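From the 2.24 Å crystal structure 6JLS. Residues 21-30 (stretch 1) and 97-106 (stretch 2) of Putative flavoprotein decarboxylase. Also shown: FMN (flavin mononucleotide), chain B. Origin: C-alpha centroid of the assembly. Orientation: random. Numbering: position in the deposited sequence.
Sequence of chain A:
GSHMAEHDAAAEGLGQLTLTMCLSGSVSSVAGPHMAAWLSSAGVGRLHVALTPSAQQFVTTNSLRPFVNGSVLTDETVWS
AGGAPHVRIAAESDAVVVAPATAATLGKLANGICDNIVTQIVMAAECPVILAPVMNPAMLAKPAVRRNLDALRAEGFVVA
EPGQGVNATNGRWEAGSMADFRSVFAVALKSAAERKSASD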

# COMPACT_ATOMS: atom_id res chain seq x y z
N MET A 21 30.18 -6.56 -15.65
CA MET A 21 30.40 -7.16 -14.34
C MET A 21 29.06 -7.60 -13.75
O MET A 21 28.12 -6.79 -13.66
CB MET A 21 31.09 -6.13 -13.45
CG MET A 21 31.18 -6.45 -11.98
SD MET A 21 32.18 -5.21 -11.07
CE MET A 21 32.04 -3.78 -12.13
N CYS A 22 28.95 -8.86 -13.34
CA CYS A 22 27.72 -9.37 -12.73
C CYS A 22 27.94 -9.69 -11.26
O CYS A 22 28.97 -10.26 -10.87
CB CYS A 22 27.21 -10.62 -13.45
SG CYS A 22 26.69 -10.41 -15.18
N LEU A 23 26.96 -9.32 -10.43
CA LEU A 23 27.04 -9.49 -8.99
C LEU A 23 25.91 -10.39 -8.49
O LEU A 23 24.74 -10.16 -8.81
CB LEU A 23 26.97 -8.14 -8.28
CG LEU A 23 28.06 -7.13 -8.63
CD1 LEU A 23 27.93 -5.89 -7.75
CD2 LEU A 23 29.43 -7.76 -8.46
N SER A 24 26.27 -11.40 -7.70
CA SER A 24 25.42 -12.45 -7.16
C SER A 24 25.12 -12.18 -5.67
O SER A 24 25.79 -11.38 -5.01
CB SER A 24 26.12 -13.81 -7.34
OG SER A 24 25.21 -14.87 -7.44
N GLY A 25 24.16 -12.92 -5.12
CA GLY A 25 23.79 -12.77 -3.73
C GLY A 25 24.77 -13.32 -2.72
O GLY A 25 24.43 -14.17 -1.88
N SER A 26 26.01 -12.85 -2.79
CA SER A 26 27.02 -13.15 -1.80
C SER A 26 27.46 -11.83 -1.16
O SER A 26 27.46 -10.78 -1.81
CB SER A 26 28.22 -13.86 -2.43
OG SER A 26 29.37 -13.75 -1.61
N VAL A 27 27.83 -11.87 0.12
CA VAL A 27 28.23 -10.62 0.75
C VAL A 27 29.46 -10.04 0.06
O VAL A 27 29.64 -8.81 0.05
CB VAL A 27 28.44 -10.78 2.27
CG1 VAL A 27 29.74 -11.48 2.57
CG2 VAL A 27 28.44 -9.40 2.93
N SER A 28 30.29 -10.88 -0.58
CA SER A 28 31.44 -10.39 -1.33
C SER A 28 31.07 -9.37 -2.39
O SER A 28 31.93 -8.60 -2.82
CB SER A 28 32.18 -11.53 -2.01
OG SER A 28 32.71 -12.41 -1.04
N SER A 29 29.81 -9.34 -2.84
CA SER A 29 29.50 -8.37 -3.88
C SER A 29 29.46 -6.93 -3.35
O SER A 29 29.31 -6.01 -4.16
CB SER A 29 28.20 -8.75 -4.59
OG SER A 29 27.12 -8.88 -3.70
N VAL A 30 29.66 -6.69 -2.04
CA VAL A 30 29.85 -5.32 -1.56
C VAL A 30 31.11 -4.70 -2.13
O VAL A 30 31.26 -3.47 -2.13
CB VAL A 30 29.92 -5.22 -0.01
CG1 VAL A 30 28.64 -5.65 0.61
CG2 VAL A 30 31.10 -6.02 0.54
N VAL A 97 32.06 -10.86 -16.54
CA VAL A 97 32.59 -11.43 -15.30
C VAL A 97 31.46 -11.58 -14.29
O VAL A 97 30.71 -10.63 -14.05
CB VAL A 97 33.71 -10.56 -14.71
CG1 VAL A 97 34.30 -11.23 -13.47
CG2 VAL A 97 34.78 -10.31 -15.73
N VAL A 98 31.33 -12.77 -13.70
CA VAL A 98 30.42 -12.98 -12.58
C VAL A 98 31.29 -13.21 -11.35
O VAL A 98 31.95 -14.25 -11.21
CB VAL A 98 29.45 -14.14 -12.81
CG1 VAL A 98 28.44 -14.24 -11.65
CG2 VAL A 98 28.71 -13.96 -14.13
N ALA A 99 31.29 -12.22 -10.45
CA ALA A 99 32.21 -12.18 -9.33
C ALA A 99 31.65 -11.26 -8.25
O ALA A 99 31.66 -10.03 -8.41
CB ALA A 99 33.58 -11.71 -9.79
N PRO A 100 31.14 -11.81 -7.14
CA PRO A 100 31.13 -13.25 -6.87
C PRO A 100 30.03 -14.00 -7.61
O PRO A 100 29.01 -13.41 -7.96
CB PRO A 100 30.90 -13.31 -5.36
CG PRO A 100 30.07 -12.07 -5.07
CD PRO A 100 30.55 -11.02 -6.04
N ALA A 101 30.23 -15.30 -7.83
CA ALA A 101 29.21 -16.19 -8.38
C ALA A 101 28.80 -17.15 -7.27
O ALA A 101 29.61 -17.97 -6.83
CB ALA A 101 29.73 -16.95 -9.60
N THR A 102 27.55 -17.03 -6.82
CA THR A 102 27.04 -17.91 -5.78
C THR A 102 26.85 -19.34 -6.31
O THR A 102 26.84 -19.59 -7.51
CB THR A 102 25.68 -17.44 -5.28
OG1 THR A 102 24.80 -17.41 -6.40
CG2 THR A 102 25.79 -16.04 -4.59
N ALA A 103 26.65 -20.27 -5.37
CA ALA A 103 26.28 -21.62 -5.76
C ALA A 103 25.01 -21.62 -6.60
O ALA A 103 24.92 -22.33 -7.61
CB ALA A 103 26.10 -22.50 -4.52
N ALA A 104 24.04 -20.78 -6.22
CA ALA A 104 22.75 -20.77 -6.89
C ALA A 104 22.90 -20.29 -8.32
O ALA A 104 22.35 -20.89 -9.25
CB ALA A 104 21.75 -19.89 -6.13
N THR A 105 23.66 -19.21 -8.52
CA THR A 105 23.86 -18.68 -9.86
C THR A 105 24.69 -19.64 -10.73
O THR A 105 24.35 -19.86 -11.90
CB THR A 105 24.51 -17.30 -9.77
OG1 THR A 105 23.52 -16.38 -9.33
CG2 THR A 105 25.03 -16.85 -11.13
N LEU A 106 25.76 -20.20 -10.18
CA LEU A 106 26.52 -21.24 -10.88
C LEU A 106 25.62 -22.42 -11.24
O LEU A 106 25.69 -22.95 -12.36
CB LEU A 106 27.68 -21.70 -10.00
CG LEU A 106 28.75 -20.67 -9.65
CD1 LEU A 106 29.63 -21.19 -8.54
CD2 LEU A 106 29.58 -20.35 -10.88
N1 FMN B . 25.57 -18.20 -1.38
C2 FMN B . 26.73 -18.49 -2.07
O2 FMN B . 26.70 -19.29 -2.99
N3 FMN B . 27.91 -17.88 -1.71
C4 FMN B . 27.95 -16.97 -0.67
O4 FMN B . 29.01 -16.43 -0.35
C4A FMN B . 26.78 -16.69 0.02
N5 FMN B . 26.80 -15.78 1.06
C5A FMN B . 25.65 -15.49 1.76
C6 FMN B . 25.70 -14.58 2.81
C7 FMN B . 24.55 -14.27 3.52
C7M FMN B . 24.63 -13.28 4.66
C8 FMN B . 23.32 -14.88 3.17
C8M FMN B . 22.07 -14.54 3.94
C9 FMN B . 23.27 -15.79 2.12
C9A FMN B . 24.44 -16.10 1.41
N10 FMN B . 24.42 -17.01 0.36
C10 FMN B . 25.58 -17.30 -0.34
C1' FMN B . 23.13 -17.66 -0.05
C2' FMN B . 22.59 -16.94 -1.30
O2' FMN B . 22.29 -15.58 -1.05
C3' FMN B . 21.36 -17.63 -1.86
O3' FMN B . 21.75 -18.88 -2.39
C4' FMN B . 20.72 -16.75 -2.93
O4' FMN B . 19.45 -17.22 -3.37
C5' FMN B . 21.64 -16.60 -4.13
O5' FMN B . 20.91 -15.87 -5.09
P FMN B . 21.55 -15.43 -6.48
O1P FMN B . 22.60 -16.44 -6.89
O2P FMN B . 20.46 -15.41 -7.54
O3P FMN B . 22.20 -14.08 -6.34

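The two stretches begin as neighboring parallel strands. Met21 pairs with Val97 and Cys22 with Val98, with CA-CA distances of 4.9 and 4.5 Å. Cys22 holds the register with both of its backbone polar groups. Its N donates to Val97 O at 2.6 Å, and its O accepts from Ala99 N at 3.1 Å. Both bonds are nearly straight, with angles of 161° and 168° at the hydrogen. The same carbonyls also receive CA-H...O contacts: Met21 CA lies 3.5 Å from Val97 O, and Val98 CA lies 3.5 Å from Cys22 O.

The pairing loosens where stretch 2 turns a corner at Ala99 and Pro100. The peptide bond before Pro100 is cis. Beyond the corner, Ser24 N still reaches Pro100 O at 3.4 Å, but the angle is 128° and the bond is weak. Stretch 1 ends its strand at Leu23, runs through a loop from Ser24 to Ser26, and enters a 3-10 segment at Val27. Ser26 O accepts from Ser29 N at 2.9 Å and from Ser29 OG at 2.7 Å, which ties this segment to the loop.

On the sheet face carrying Cys22 and Val98, Cys22 CB packs against Val98 CG2 at 3.7 Å. Pro100 has the largest area covered across the contact. Its ring lies against the serines of the loop and 3-10 segment: CG is 3.7 Å from Ser26 CB and 3.8 Å from Ser28 CB, while CD is 3.6 Å from Ser29 CB. These are carbon contacts, so the serines contribute packing here. The CB of Leu23 points away from stretch 2, yet its CD2 comes back to within 3.2 Å of Ala99 O.

Ser24 points toward stretch 2 and meets a cluster of hydroxyls. Its OG is 2.8 Å from Thr102 OG1 and 3.0 Å from Thr105 OG1. Thr102 caps the helix that follows: its OG1 accepts from Thr105 N at 3.0 Å. The CG2 of Thr102 packs 3.5 Å from Gly25 C.

FMN joins the two stretches at this cluster. Thr102 OG1 donates to FMN O1P at a very short 2.5 Å, and Thr105 OG1 donates to the same oxygen at 2.6 Å. From stretch 1, Gly25 N donates to FMN O3P at 2.6 Å. A CB on Gly25 would lie 2.9 Å from FMN O3P and clash. Gly25 O accepts from FMN O2' at 2.7 Å, and Ala103 N donates to FMN O2 at 2.6 Å.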